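Local structure of Bd3459 (Bdellovibrio bacteriovorus, 5CEC) at residues 129-134 with 433-438; 121-126 with 233-238; 90-95 with 114-119; 137-142 with 176-181. The protein is a predatory endopeptidase of the penicillin-binding peptidase S13 family, probably cutting peptidoglycan cross-links, and is bound here by the ankyrin-repeat immunity protein Bd3460. The protein carries 1 engineered substitution. All blocks are in the same frame, centred on the assembly; numbering follows the deposited sequence. Where two conformers were deposited one is given.

Contact 1: 129-134 with 433-438; sequences NRMKIT and SYLTKA
Met131 reaches Leu435 at about a right angle, its sulfur SD resting 3.6 Å from Leu435 CD1. The methionine chain bends at its last torsion (chi3 83°), which turns CE toward Met233 of strand 231-236. Leu435 also packs on Leu128 of the helix and on Leu235 of the adjoining strand, so it lies between helix 118-130 and strand 231-236. Arg130 crosses Tyr434, with guanidinium and phenol planes 77° apart. Its NH2 lies 3.8 Å from Tyr434 CB, obliquely to the ring, and so meets the root of the side chain. Leu435 O sits at the guanidinium edge, 3.6 Å from Arg130 NH2. The stronger partner of that nitrogen is Glu127; Tyr434 OH turns elsewhere, to Gln204 N. Just after Arg130 the helix ends in a Schellman motif, with Lys132 as the C-prime residue at positive phi, Ile133 N bonded to Leu128 O, and Lys132 N to Asn129 O at 2.9 Å. Direct contact is thus apolar at the sulfur and only loosely polar at the arginine; Glu127 OE1 pairs with Arg130 within the helix and bonds to Leu435 N, and that second bond joins the helix to the C-terminal segment.

Contact 2: 121-126 with 233-238; sequences SYFLIS and MVLMSA
In the domain built on the mixed six-stranded sheet, helix 118-130 lies against one face of the sheet, and the contact of 121-126 with 233-238 is a buried piece of that alpha/beta interface. Strand 231-236 sits between strands 91-98 and 436-437, and Leu235 points from it toward the helix, while Met236, next along the strand, points away. The backbones come nearest at Leu124 and Leu235, with 7.6 Å between their CA atoms, a gap bridged by side chains.

Leu235 divides its two methyls between neighbouring helix residues. Its CG stands anti to the backbone N (chi1 -177°), which carries the fork out toward the helix. One methyl, CD1, meets the ring of Phe123 obliquely, 3.9 Å from CE2 and equally far from CD2, as the two side chains run alongside in opposite senses. The ring is also stacked with that of Phe429, so it joins the helix both to the strand and to the segment leading to the C terminus. Leu124 offers Leu235 its CB, while its side chain also packs on Leu94 of the next strand and on Phe182 of helix 167-182. All three side chains that meet here, Phe123, Leu124 and Leu235, are buried and the contact is wholly apolar. The second methyl of the fork, Leu235 CD2, lies 4.1 Å from Leu124 CB.

Contact 3: 90-95 with 114-119; sequences FKTKLH and PLFGRN. With SO4 (sulfate ion), chain E.
Pro114 lays its CD over one face of the Phe90 ring, and Thr92 brings its hydroxyl to the edge of the Phe116 ring. These pairs join residues 90-92, near the beginning of strand 91-98 of the mixed sheet, to the segment that leads into helix 118-130, with Gly117 at the N-cap position. The first is a CH-pi contact: Pro114 CD stands 3.6 Å from the Phe90 ring centroid, 11° off the normal. Proline and phenylalanine side chains cross at about a right angle. At the other ring, Thr92 OG1 is 4.1 Å from Phe116 CE2 and near the ring plane; this is packing, for the hydroxyl is hydrogen-bonded to Ser111 OG. Leu259 of helix 253-262 touches both Phe90 and Pro114, while Phe116 also packs on Leu235 of the neighbouring strand.

Beyond the N-cap, Arg118 extends away from the strand with CG anti to its own N (chi1 180°) and bends at chi3, presenting its guanidinium edge to a sulfate ion, probably from the crystallisation liquor. Glu153 forms a salt bridge with NE, Tyr190 supplies a cation-pi partner, NH1 is also hydrogen-bonded with Tyr122 OH, and Trp149 NE1 also binds the sulfate. Arg118 NH1 gives sulfate O1 a nearly straight bond of 2.9 Å (166°), with O1 in the guanidinium plane, and a weak, bent one of 3.2 Å to O3.

Contact 4: 137-142 with 176-181; sequences EKLTFD and ATLTSS
Residues 138-141 are extended and residues 176-181 helical, and the two backbones come nearest at Leu139 and Leu178, whose CA atoms are 9.1 Å apart. The chain turns a corner at Glu137 before running on as strand, and the helix widens to a pi-type turn at 178-181. Alternation along the strand sends Leu139 and Phe141 toward the helix and Thr140 away; Thr140 OG1 is hydrogen-bonded to His107 ND1 of the adjacent strand 104-109.

Leu178 answers both strand residues with its two methyls. Its CD1 lies 3.5 Å from Phe141 CD1 and 3.8 Å from Phe141 CE1, approaching the ring obliquely at its CD1-CE1 bond. Strand 135-141 lies between the parallel strands 104-109 and 212-218 of the mixed sheet, and helix 167-182 packs across this part of it; with helix 188-200 it forms the beta-alpha-beta crossover from 135-141 to 212-218. Leu178 accordingly also touches Ile216 of the outer strand, and Leu139 touches Ile106, Ile108 and Val213 on the strands beside its own. Phe141 places CG between its backbone N and carbonyl carbon (chi1 65°), and the ring so placed also packs on Val174 and Arg175, one helical turn before Leu178. The other methyl of Leu178, CD2, meets Leu139 CD2 at 4.1 Å, the two leucines crossing at about a right angle with methyl against methyl.

How the contacts relate
Of the segments in contact, strand 91-98 comes first along the chain from the N terminus, and contact 3 closes a short loop from it, by way of strand 104-109, to the start of helix 118-130. That helix then supplies one side of contacts 2 and 1 in turn. Contact 4 follows on strand 135-141 and closes a loop with helix 167-182; it nests inside the long loops closed by contacts 2 and 1, which cross each other because their segments alternate. Contacts 2 and 3 meet through backbone pairing of strands 231-236 and 91-98, contacts 1 and 2 through that of 436-437 and 231-236. Together the four tie helices 118-130 and 167-182 to one mixed sheet whose edge strand, 436-437, comes from the C-terminal segment.

Contact 1: 129-134 with 433-438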
# COMPACT_ATOMS: atom_id res chain seq x y z
N ASN A 129 19.98 -16.46 -19.64
CA ASN A 129 20.43 -16.12 -20.99
C ASN A 129 21.83 -15.50 -21.02
O ASN A 129 22.63 -15.82 -21.90
CB ASN A 129 19.43 -15.19 -21.69
CG ASN A 129 18.14 -15.86 -22.12
OD1 ASN A 129 17.31 -15.19 -22.72
ND2 ASN A 129 17.95 -17.14 -21.85
N ARG A 130 22.12 -14.63 -20.05
CA ARG A 130 23.46 -14.04 -19.94
C ARG A 130 24.53 -15.13 -19.79
O ARG A 130 25.63 -14.97 -20.31
CB ARG A 130 23.52 -13.06 -18.77
CG ARG A 130 24.81 -12.25 -18.72
CD ARG A 130 24.81 -11.17 -17.66
NE ARG A 130 24.71 -11.74 -16.31
CZ ARG A 130 25.73 -12.17 -15.56
NH1 ARG A 130 27.01 -12.13 -16.00
NH2 ARG A 130 25.48 -12.67 -14.35
N MET A 131 24.17 -16.22 -19.09
CA MET A 131 25.03 -17.38 -18.90
C MET A 131 25.01 -18.38 -20.05
O MET A 131 25.60 -19.45 -19.94
CB MET A 131 24.62 -18.14 -17.63
CG MET A 131 24.65 -17.32 -16.39
SD MET A 131 24.88 -18.47 -15.06
CE MET A 131 26.66 -18.64 -15.17
N LYS A 132 24.34 -18.05 -21.15
CA LYS A 132 24.18 -18.96 -22.31
C LYS A 132 23.34 -20.21 -21.96
O LYS A 132 23.53 -21.28 -22.55
CB LYS A 132 25.54 -19.28 -22.99
CG LYS A 132 26.20 -18.03 -23.52
CD LYS A 132 25.37 -17.30 -24.58
CE LYS A 132 26.11 -16.15 -25.24
NZ LYS A 132 26.52 -15.11 -24.27
N ILE A 133 22.42 -20.06 -21.00
CA ILE A 133 21.44 -21.09 -20.71
C ILE A 133 20.14 -20.66 -21.38
O ILE A 133 19.53 -19.67 -20.98
CB ILE A 133 21.27 -21.30 -19.20
CG1 ILE A 133 22.60 -21.68 -18.57
CG2 ILE A 133 20.22 -22.38 -18.97
CD1 ILE A 133 22.59 -21.75 -17.06
N THR A 134 19.75 -21.38 -22.42
CA THR A 134 18.53 -21.09 -23.16
C THR A 134 17.56 -22.26 -23.20
O THR A 134 16.38 -22.06 -23.53
CB THR A 134 18.83 -20.71 -24.63
OG1 THR A 134 19.57 -21.77 -25.25
CG2 THR A 134 19.63 -19.45 -24.70
N SER A 433 22.24 -9.08 -7.24
CA SER A 433 21.39 -10.23 -7.48
C SER A 433 21.81 -11.09 -8.65
O SER A 433 21.24 -12.16 -8.85
CB SER A 433 19.94 -9.79 -7.71
OG SER A 433 19.41 -9.13 -6.56
N TYR A 434 22.81 -10.66 -9.41
CA TYR A 434 23.25 -11.43 -10.56
C TYR A 434 23.59 -12.86 -10.16
O TYR A 434 24.14 -13.11 -9.08
CB TYR A 434 24.46 -10.79 -11.20
CG TYR A 434 24.20 -9.42 -11.79
CD1 TYR A 434 23.45 -9.27 -12.95
CD2 TYR A 434 24.74 -8.26 -11.22
CE1 TYR A 434 23.24 -8.04 -13.52
CE2 TYR A 434 24.53 -7.02 -11.78
CZ TYR A 434 23.76 -6.91 -12.93
OH TYR A 434 23.55 -5.70 -13.53
N LEU A 435 23.28 -13.81 -11.03
CA LEU A 435 23.61 -15.20 -10.77
C LEU A 435 25.09 -15.36 -10.66
O LEU A 435 25.81 -15.02 -11.58
CB LEU A 435 23.21 -16.12 -11.89
CG LEU A 435 21.89 -16.78 -12.00
CD1 LEU A 435 21.85 -17.68 -13.23
CD2 LEU A 435 21.59 -17.58 -10.73
N THR A 436 25.52 -15.96 -9.56
CA THR A 436 26.95 -16.05 -9.28
C THR A 436 27.25 -17.41 -8.65
O THR A 436 26.42 -17.96 -7.93
CB THR A 436 27.34 -14.93 -8.32
OG1 THR A 436 26.79 -13.70 -8.83
CG2 THR A 436 28.84 -14.79 -8.24
N LYS A 437 28.43 -17.96 -8.91
CA LYS A 437 28.83 -19.20 -8.26
C LYS A 437 28.81 -19.02 -6.76
O LYS A 437 29.23 -17.98 -6.25
CB LYS A 437 30.24 -19.58 -8.68
CG LYS A 437 30.32 -20.30 -10.01
CD LYS A 437 31.67 -21.01 -10.18
CE LYS A 437 31.79 -22.24 -9.27
NZ LYS A 437 33.12 -22.91 -9.33
N ALA A 438 28.36 -20.05 -6.06
CA ALA A 438 28.33 -20.04 -4.60
C ALA A 438 29.74 -19.93 -4.00
O ALA A 438 29.91 -19.31 -2.94
CB ALA A 438 27.65 -21.30 -4.08

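Contact 2: 121-126 with 233-238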
# COMPACT_ATOMS: atom_id res chain seq x y z
N SER A 121 11.34 -13.52 -11.86
CA SER A 121 11.43 -14.57 -12.88
C SER A 121 12.04 -13.99 -14.15
O SER A 121 12.91 -14.62 -14.76
CB SER A 121 10.07 -15.19 -13.18
OG SER A 121 9.60 -15.93 -12.07
N TYR A 122 11.58 -12.81 -14.55
CA TYR A 122 12.16 -12.14 -15.71
C TYR A 122 13.65 -11.89 -15.53
O TYR A 122 14.43 -12.09 -16.45
CB TYR A 122 11.47 -10.80 -15.98
CG TYR A 122 10.05 -10.83 -16.52
CD1 TYR A 122 9.42 -12.02 -16.92
CD2 TYR A 122 9.33 -9.66 -16.61
CE1 TYR A 122 8.12 -12.02 -17.40
CE2 TYR A 122 8.04 -9.64 -17.09
CZ TYR A 122 7.44 -10.81 -17.49
OH TYR A 122 6.17 -10.75 -17.96
N PHE A 123 14.03 -11.45 -14.34
CA PHE A 123 15.46 -11.25 -14.05
C PHE A 123 16.22 -12.56 -14.10
O PHE A 123 17.31 -12.63 -14.69
CB PHE A 123 15.64 -10.56 -12.71
CG PHE A 123 17.08 -10.27 -12.37
CD1 PHE A 123 17.80 -9.29 -13.07
CD2 PHE A 123 17.73 -10.99 -11.41
CE1 PHE A 123 19.14 -9.05 -12.79
CE2 PHE A 123 19.07 -10.74 -11.12
CZ PHE A 123 19.77 -9.78 -11.81
N LEU A 124 15.66 -13.61 -13.52
CA LEU A 124 16.32 -14.90 -13.57
C LEU A 124 16.52 -15.38 -15.01
O LEU A 124 17.58 -15.91 -15.36
CB LEU A 124 15.58 -15.95 -12.74
CG LEU A 124 16.09 -17.39 -12.82
CD1 LEU A 124 17.58 -17.45 -12.50
CD2 LEU A 124 15.30 -18.31 -11.93
N ILE A 125 15.48 -15.22 -15.83
CA ILE A 125 15.57 -15.64 -17.23
C ILE A 125 16.62 -14.83 -17.98
O ILE A 125 17.41 -15.41 -18.75
CB ILE A 125 14.20 -15.64 -17.91
CG1 ILE A 125 13.31 -16.71 -17.28
CG2 ILE A 125 14.32 -15.89 -19.41
CD1 ILE A 125 11.84 -16.54 -17.53
N SER A 126 16.61 -13.52 -17.77
CA SER A 126 17.68 -12.67 -18.32
C SER A 126 19.08 -13.18 -17.90
O SER A 126 19.99 -13.29 -18.72
CB SER A 126 17.49 -11.23 -17.84
OG SER A 126 18.60 -10.44 -18.18
N MET A 233 24.80 -22.09 -8.33
CA MET A 233 24.71 -20.68 -8.62
C MET A 233 23.72 -20.09 -7.61
O MET A 233 22.77 -20.77 -7.17
CB MET A 233 24.24 -20.50 -10.07
CG MET A 233 25.11 -21.21 -11.11
SD MET A 233 26.78 -20.57 -11.15
CE MET A 233 26.47 -18.97 -11.91
N VAL A 234 23.94 -18.84 -7.22
CA VAL A 234 23.05 -18.16 -6.28
C VAL A 234 22.44 -16.94 -6.94
O VAL A 234 23.12 -16.17 -7.63
CB VAL A 234 23.71 -17.82 -4.92
CG1 VAL A 234 24.79 -16.76 -5.05
CG2 VAL A 234 22.66 -17.38 -3.91
N LEU A 235 21.13 -16.80 -6.73
CA LEU A 235 20.37 -15.64 -7.15
C LEU A 235 19.85 -14.98 -5.88
O LEU A 235 18.85 -15.40 -5.30
CB LEU A 235 19.18 -16.07 -8.02
CG LEU A 235 18.33 -14.93 -8.60
CD1 LEU A 235 18.99 -14.38 -9.86
CD2 LEU A 235 16.91 -15.40 -8.87
N MET A 236 20.53 -13.93 -5.43
CA MET A 236 20.13 -13.27 -4.20
C MET A 236 19.02 -12.26 -4.46
O MET A 236 19.05 -11.52 -5.43
CB MET A 236 21.29 -12.55 -3.56
CG MET A 236 22.43 -13.46 -3.19
SD MET A 236 23.49 -12.77 -1.93
CE MET A 236 24.27 -11.46 -2.87
N SER A 237 18.03 -12.24 -3.57
CA SER A 237 17.05 -11.17 -3.60
C SER A 237 17.70 -9.83 -3.31
O SER A 237 18.83 -9.77 -2.79
CB SER A 237 15.94 -11.39 -2.57
OG SER A 237 16.40 -11.18 -1.25
N ALA A 238 16.98 -8.76 -3.59
CA ALA A 238 17.23 -7.45 -2.99
C ALA A 238 17.25 -7.62 -1.46
O ALA A 238 16.65 -8.56 -0.91
CB ALA A 238 16.14 -6.44 -3.42

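Contact 3: 90-95 with 114-119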
# COMPACT_ATOMS: atom_id res chain seq x y z
N PHE A 90 17.51 -13.21 0.54
CA PHE A 90 17.02 -14.54 0.32
C PHE A 90 17.86 -15.12 -0.80
O PHE A 90 17.86 -14.60 -1.92
CB PHE A 90 15.55 -14.48 -0.06
CG PHE A 90 14.68 -14.02 1.08
CD1 PHE A 90 14.44 -12.67 1.33
CD2 PHE A 90 14.11 -14.95 1.94
CE1 PHE A 90 13.68 -12.26 2.42
CE2 PHE A 90 13.36 -14.54 3.05
CZ PHE A 90 13.13 -13.20 3.27
N LYS A 91 18.57 -16.21 -0.50
CA LYS A 91 19.60 -16.76 -1.41
C LYS A 91 19.04 -18.00 -2.09
O LYS A 91 19.20 -19.13 -1.59
CB LYS A 91 20.88 -17.05 -0.63
CG LYS A 91 21.44 -15.81 0.03
CD LYS A 91 22.60 -16.14 0.95
CE LYS A 91 22.82 -15.07 1.99
NZ LYS A 91 21.62 -14.81 2.87
N THR A 92 18.33 -17.80 -3.21
CA THR A 92 17.79 -18.92 -3.99
C THR A 92 18.97 -19.55 -4.73
O THR A 92 19.78 -18.83 -5.33
CB THR A 92 16.73 -18.41 -4.98
OG1 THR A 92 15.69 -17.75 -4.25
CG2 THR A 92 16.12 -19.54 -5.78
N LYS A 93 19.10 -20.87 -4.64
CA LYS A 93 20.21 -21.57 -5.26
C LYS A 93 19.73 -22.39 -6.45
O LYS A 93 18.67 -23.01 -6.42
CB LYS A 93 20.91 -22.45 -4.22
CG LYS A 93 21.58 -21.63 -3.14
CD LYS A 93 22.20 -22.53 -2.07
CE LYS A 93 23.21 -21.74 -1.23
NZ LYS A 93 23.98 -22.62 -0.32
N LEU A 94 20.47 -22.32 -7.54
CA LEU A 94 20.21 -23.12 -8.71
C LEU A 94 21.38 -24.09 -8.84
O LEU A 94 22.53 -23.69 -8.92
CB LEU A 94 20.12 -22.23 -9.94
CG LEU A 94 18.74 -21.66 -10.27
CD1 LEU A 94 18.30 -20.67 -9.24
CD2 LEU A 94 18.81 -21.03 -11.66
N HIS A 95 21.06 -25.36 -8.90
CA HIS A 95 22.04 -26.42 -9.09
C HIS A 95 21.99 -26.80 -10.55
O HIS A 95 20.99 -27.33 -11.00
CB HIS A 95 21.69 -27.58 -8.18
CG HIS A 95 21.71 -27.21 -6.73
ND1 HIS A 95 22.84 -27.35 -5.97
CD2 HIS A 95 20.77 -26.67 -5.91
CE1 HIS A 95 22.59 -26.95 -4.73
NE2 HIS A 95 21.34 -26.54 -4.67
N PRO A 114 9.98 -13.98 -0.45
CA PRO A 114 8.54 -13.64 -0.45
C PRO A 114 8.15 -12.64 -1.51
O PRO A 114 7.04 -12.12 -1.48
CB PRO A 114 8.35 -13.03 0.94
CG PRO A 114 9.63 -12.33 1.18
CD PRO A 114 10.70 -13.21 0.57
N LEU A 115 9.05 -12.38 -2.46
CA LEU A 115 8.78 -11.48 -3.58
C LEU A 115 9.28 -12.09 -4.87
O LEU A 115 9.86 -11.40 -5.70
CB LEU A 115 9.37 -10.10 -3.29
CG LEU A 115 9.08 -8.95 -4.24
CD1 LEU A 115 7.62 -8.94 -4.64
CD2 LEU A 115 9.53 -7.61 -3.67
N PHE A 116 8.98 -13.36 -5.06
CA PHE A 116 9.45 -14.11 -6.22
C PHE A 116 8.23 -14.40 -7.07
O PHE A 116 7.47 -15.33 -6.81
CB PHE A 116 10.21 -15.38 -5.82
CG PHE A 116 11.20 -15.85 -6.83
CD1 PHE A 116 10.84 -16.02 -8.16
CD2 PHE A 116 12.51 -16.11 -6.49
CE1 PHE A 116 11.75 -16.45 -9.10
CE2 PHE A 116 13.43 -16.56 -7.44
CZ PHE A 116 13.05 -16.71 -8.74
N GLY A 117 8.06 -13.56 -8.09
CA GLY A 117 6.94 -13.66 -9.01
C GLY A 117 7.41 -13.32 -10.41
O GLY A 117 8.54 -13.64 -10.80
N ARG A 118 6.55 -12.64 -11.15
CA ARG A 118 6.87 -12.20 -12.52
C ARG A 118 8.24 -11.56 -12.64
O ARG A 118 9.04 -11.96 -13.49
CB ARG A 118 5.79 -11.20 -13.01
CG ARG A 118 6.05 -10.69 -14.43
CD ARG A 118 5.33 -9.37 -14.69
NE ARG A 118 3.89 -9.48 -14.50
CZ ARG A 118 3.03 -9.96 -15.41
NH1 ARG A 118 3.43 -10.45 -16.57
NH2 ARG A 118 1.74 -9.94 -15.13
N ASN A 119 8.48 -10.52 -11.85
CA ASN A 119 9.65 -9.68 -12.14
C ASN A 119 10.96 -10.35 -11.75
O ASN A 119 11.96 -10.27 -12.50
CB ASN A 119 9.48 -8.31 -11.52
CG ASN A 119 8.39 -7.52 -12.19
OD1 ASN A 119 8.25 -7.61 -13.39
ND2 ASN A 119 7.60 -6.79 -11.43
S SO4 E . 1.57 -12.49 -18.81
O1 SO4 E . 1.47 -11.02 -18.59
O2 SO4 E . 0.28 -13.05 -19.25
O3 SO4 E . 2.19 -13.19 -17.67
O4 SO4 E . 2.54 -12.78 -19.94

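Contact 4: 137-142 with 176-181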
# COMPACT_ATOMS: atom_id res chain seq x y z
N GLU A 137 16.42 -28.93 -19.77
CA GLU A 137 15.83 -30.22 -20.01
C GLU A 137 14.90 -30.56 -18.85
O GLU A 137 13.70 -30.67 -19.05
CB GLU A 137 16.93 -31.28 -20.18
CG GLU A 137 16.39 -32.65 -20.51
CD GLU A 137 15.69 -32.66 -21.85
OE1 GLU A 137 16.34 -32.31 -22.88
OE2 GLU A 137 14.50 -33.02 -21.85
N LYS A 138 15.44 -30.64 -17.65
CA LYS A 138 14.66 -30.93 -16.47
C LYS A 138 14.85 -29.77 -15.49
O LYS A 138 15.97 -29.43 -15.09
CB LYS A 138 15.08 -32.26 -15.86
CG LYS A 138 14.24 -32.69 -14.68
CD LYS A 138 14.49 -34.14 -14.28
CE LYS A 138 15.90 -34.37 -13.79
NZ LYS A 138 16.07 -35.75 -13.24
N LEU A 139 13.75 -29.10 -15.18
CA LEU A 139 13.69 -28.09 -14.15
C LEU A 139 12.97 -28.65 -12.95
O LEU A 139 11.80 -29.00 -13.03
CB LEU A 139 12.99 -26.83 -14.65
CG LEU A 139 12.85 -25.69 -13.64
CD1 LEU A 139 14.22 -25.20 -13.19
CD2 LEU A 139 12.01 -24.55 -14.21
N THR A 140 13.65 -28.73 -11.82
CA THR A 140 13.02 -29.19 -10.58
C THR A 140 13.15 -28.13 -9.52
O THR A 140 13.91 -27.20 -9.68
CB THR A 140 13.58 -30.56 -10.11
OG1 THR A 140 14.94 -30.42 -9.71
CG2 THR A 140 13.43 -31.60 -11.18
N PHE A 141 12.35 -28.25 -8.47
CA PHE A 141 12.28 -27.23 -7.43
C PHE A 141 11.81 -27.87 -6.13
O PHE A 141 11.09 -28.87 -6.15
CB PHE A 141 11.35 -26.09 -7.83
CG PHE A 141 9.91 -26.52 -7.97
CD1 PHE A 141 9.44 -27.08 -9.15
CD2 PHE A 141 9.03 -26.43 -6.90
CE1 PHE A 141 8.15 -27.52 -9.26
CE2 PHE A 141 7.75 -26.89 -7.01
CZ PHE A 141 7.31 -27.43 -8.18
N ASP A 142 12.23 -27.28 -5.00
CA ASP A 142 11.86 -27.81 -3.69
C ASP A 142 10.76 -26.96 -3.04
O ASP A 142 10.18 -26.04 -3.63
CB ASP A 142 13.10 -27.99 -2.78
CG ASP A 142 13.70 -26.70 -2.28
OD1 ASP A 142 13.09 -25.62 -2.39
OD2 ASP A 142 14.84 -26.80 -1.76
N ALA A 176 2.56 -25.60 -12.03
CA ALA A 176 1.69 -24.99 -13.00
C ALA A 176 2.12 -23.59 -13.40
O ALA A 176 2.06 -23.25 -14.56
CB ALA A 176 0.25 -24.99 -12.53
N THR A 177 2.56 -22.78 -12.43
CA THR A 177 3.02 -21.44 -12.73
C THR A 177 4.35 -21.48 -13.51
O THR A 177 4.54 -20.69 -14.44
CB THR A 177 3.21 -20.65 -11.42
OG1 THR A 177 1.97 -20.64 -10.70
CG2 THR A 177 3.67 -19.21 -11.68
N LEU A 178 5.24 -22.40 -13.15
CA LEU A 178 6.46 -22.59 -13.92
C LEU A 178 6.14 -22.96 -15.36
O LEU A 178 6.73 -22.41 -16.28
CB LEU A 178 7.37 -23.63 -13.28
CG LEU A 178 8.17 -23.18 -12.05
CD1 LEU A 178 8.80 -24.39 -11.37
CD2 LEU A 178 9.22 -22.15 -12.43
N THR A 179 5.16 -23.83 -15.56
CA THR A 179 4.82 -24.31 -16.88
C THR A 179 4.14 -23.22 -17.70
O THR A 179 4.47 -23.04 -18.87
CB THR A 179 3.91 -25.53 -16.77
OG1 THR A 179 4.57 -26.59 -16.05
CG2 THR A 179 3.43 -26.07 -18.13
N SER A 180 3.21 -22.48 -17.10
CA SER A 180 2.37 -21.58 -17.89
C SER A 180 2.90 -20.15 -17.95
O SER A 180 2.50 -19.41 -18.83
CB SER A 180 0.95 -21.61 -17.36
OG SER A 180 0.39 -22.89 -17.57
N SER A 181 3.80 -19.79 -17.03
CA SER A 181 4.32 -18.43 -16.96
C SER A 181 5.83 -18.34 -17.07
O SER A 181 6.35 -17.62 -17.91
CB SER A 181 3.85 -17.75 -15.66
OG SER A 181 2.44 -17.61 -15.67